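Side-chain contact in Sn-glycerol-3-phosphate ABC transporter substrate-binding protein UspB (Mycobacterium tuberculosis, PDB 4MFI), which probably captures glycerophosphocholine as the substrate-binding subunit of an ATP-binding cassette importer: residues A[70-75]-A[82-87]. Residues are numbered along the deposited sequence; the frame is centred on the assembly and turned at random.
Sequences KLIDAG and AQKFNA
The aliphatic chain of Lys-84, reaching out from helix 78-88, lies against Ala-74 and the CG2 methyl of Ile-72 in a small, purely van der Waals contact where strand 69-73 gives way to a loop. Lys-84 does nearly all the work on the helix side. Its CG stands anti to the backbone N (chi1 -170°), and the next two torsions are also extended, which carries the methylenes straight off the helix and across Ala-74. CD is the atom that settles there: CD of Lys-84 lies 3.6 Å from the carbonyl O of Ala-74, and the CA and CB of that residue are scarcely farther. The CB of Lys-84 also lies by the same carbonyl, 3.9 Å from the Ala-74 O. Farther out the fit relaxes, and CE of Lys-84 passes the CG2 branch of Ile-72 at 4.4 Å.

Strand 69-73 runs parallel to strand 39-43 in the sheet of one alpha/beta lobe of this periplasmic-binding-protein-type fold, and helix 78-88 follows it before strand 97-101, which pairs parallel with the other side of strand 39-43. The contact therefore belongs to the first, strand-to-helix step of a beta-alpha-beta crossover that passes over strand 39-43. Trp-42 of that neighbouring strand is shared by both sides of the contact: Ile-72 and Ala-74 both touch it, and Lys-84 makes a cation-pi interaction with it. The bend at chi4 (65°) turns NZ out of the line of the extended methylenes, which pack on Ala-74. As the chain leaves the strand, a weak Asx-turn hydrogen bond, 3.3 Å from Gly-75 N to Asp-73 OD1, spans Ala-74.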
loop_
_atom_site.group_PDB
_atom_site.type_symbol
_atom_site.label_atom_id
_atom_site.label_comp_id
_atom_site.label_asym_id
_atom_site.label_seq_id
_atom_site.Cartn_x
_atom_site.Cartn_y
_atom_site.Cartn_z
ATOM N N LYS A 70 -16.595 -20.545 1.393
ATOM C CA LYS A 70 -17.005 -20.269 0.029
ATOM C C LYS A 70 -16.258 -19.026 -0.449
ATOM O O LYS A 70 -16.371 -17.954 0.156
ATOM C CB LYS A 70 -18.519 -20.051 -0.017
ATOM C CG LYS A 70 -19.080 -19.664 -1.369
ATOM C CD LYS A 70 -18.701 -20.641 -2.465
ATOM C CE LYS A 70 -19.314 -20.211 -3.796
ATOM N NZ LYS A 70 -18.894 -21.085 -4.932
ATOM N N LEU A 71 -15.472 -19.184 -1.511
ATOM C CA LEU A 71 -14.762 -18.062 -2.113
ATOM C C LEU A 71 -15.684 -17.369 -3.103
ATOM O O LEU A 71 -16.118 -17.966 -4.090
ATOM C CB LEU A 71 -13.491 -18.542 -2.817
ATOM C CG LEU A 71 -12.610 -17.459 -3.451
ATOM C CD1 LEU A 71 -12.079 -16.511 -2.388
ATOM C CD2 LEU A 71 -11.458 -18.083 -4.230
ATOM N N ILE A 72 -16.001 -16.110 -2.818
ATOM C CA ILE A 72 -16.912 -15.337 -3.640
ATOM C C ILE A 72 -16.119 -14.306 -4.431
ATOM O O ILE A 72 -15.344 -13.554 -3.847
ATOM C CB ILE A 72 -17.924 -14.582 -2.756
ATOM C CG1 ILE A 72 -18.702 -15.554 -1.867
ATOM C CG2 ILE A 72 -18.870 -13.750 -3.608
ATOM C CD1 ILE A 72 -19.549 -16.512 -2.643
ATOM N N ASP A 73 -16.297 -14.280 -5.753
ATOM C CA ASP A 73 -15.735 -13.204 -6.571
ATOM C C ASP A 73 -16.578 -11.954 -6.347
ATOM O O ASP A 73 -17.654 -11.796 -6.935
ATOM C CB ASP A 73 -15.714 -13.584 -8.055
ATOM C CG ASP A 73 -14.888 -12.615 -8.903
ATOM O OD1 ASP A 73 -14.606 -11.486 -8.439
ATOM O OD2 ASP A 73 -14.523 -12.985 -10.042
ATOM N N ALA A 74 -16.076 -11.064 -5.500
ATOM C CA ALA A 74 -16.845 -9.911 -5.048
ATOM C C ALA A 74 -16.533 -8.651 -5.850
ATOM O O ALA A 74 -17.033 -7.568 -5.541
ATOM C CB ALA A 74 -16.599 -9.673 -3.559
ATOM N N GLY A 75 -15.714 -8.780 -6.887
ATOM C CA GLY A 75 -15.401 -7.625 -7.712
ATOM C C GLY A 75 -14.059 -7.740 -8.401
ATOM O O GLY A 75 -13.229 -8.559 -8.014
ATOM N N ALA A 82 -15.928 -3.048 -2.225
ATOM C CA ALA A 82 -16.501 -2.108 -1.276
ATOM C C ALA A 82 -17.969 -1.801 -1.593
ATOM O O ALA A 82 -18.798 -1.750 -0.680
ATOM C CB ALA A 82 -15.677 -0.835 -1.224
ATOM N N GLN A 83 -18.298 -1.586 -2.870
ATOM C CA GLN A 83 -19.691 -1.314 -3.236
ATOM C C GLN A 83 -20.591 -2.523 -3.003
ATOM O O GLN A 83 -21.737 -2.379 -2.568
ATOM C CB GLN A 83 -19.816 -0.828 -4.679
ATOM C CG GLN A 83 -19.094 0.488 -4.959
ATOM C CD GLN A 83 -19.508 1.627 -4.032
ATOM O OE1 GLN A 83 -20.586 1.611 -3.437
ATOM N NE2 GLN A 83 -18.650 2.630 -3.920
ATOM N N LYS A 84 -20.080 -3.716 -3.291
ATOM C CA LYS A 84 -20.868 -4.919 -3.066
ATOM C C LYS A 84 -21.146 -5.080 -1.570
ATOM O O LYS A 84 -22.272 -5.404 -1.170
ATOM C CB LYS A 84 -20.149 -6.145 -3.632
ATOM C CG LYS A 84 -21.001 -7.406 -3.663
ATOM C CD LYS A 84 -20.163 -8.604 -4.099
ATOM C CE LYS A 84 -20.953 -9.904 -4.053
ATOM N NZ LYS A 84 -22.067 -9.912 -5.040
ATOM N N PHE A 85 -20.129 -4.819 -0.749
ATOM C CA PHE A 85 -20.289 -4.857 0.701
ATOM C C PHE A 85 -21.304 -3.812 1.162
ATOM O O PHE A 85 -22.205 -4.116 1.942
ATOM C CB PHE A 85 -18.934 -4.646 1.386
ATOM C CG PHE A 85 -18.978 -4.748 2.892
ATOM C CD1 PHE A 85 -19.667 -5.776 3.522
ATOM C CD2 PHE A 85 -18.290 -3.827 3.677
ATOM C CE1 PHE A 85 -19.684 -5.869 4.912
ATOM C CE2 PHE A 85 -18.302 -3.915 5.056
ATOM C CZ PHE A 85 -19.005 -4.938 5.679
ATOM N N ASN A 86 -21.170 -2.581 0.675
ATOM C CA ASN A 86 -22.102 -1.523 1.037
ATOM C C ASN A 86 -23.557 -1.930 0.789
ATOM O O ASN A 86 -24.430 -1.727 1.641
ATOM C CB ASN A 86 -21.779 -0.246 0.262
ATOM C CG ASN A 86 -22.465 0.960 0.839
ATOM O OD1 ASN A 86 -22.392 1.211 2.044
ATOM N ND2 ASN A 86 -23.159 1.705 -0.006
ATOM N N ALA A 87 -23.814 -2.520 -0.373
ATOM C CA ALA A 87 -25.173 -2.917 -0.720
ATOM C C ALA A 87 -25.683 -4.043 0.166
ATOM O O ALA A 87 -26.870 -4.098 0.494
ATOM C CB ALA A 87 -25.254 -3.312 -2.181
#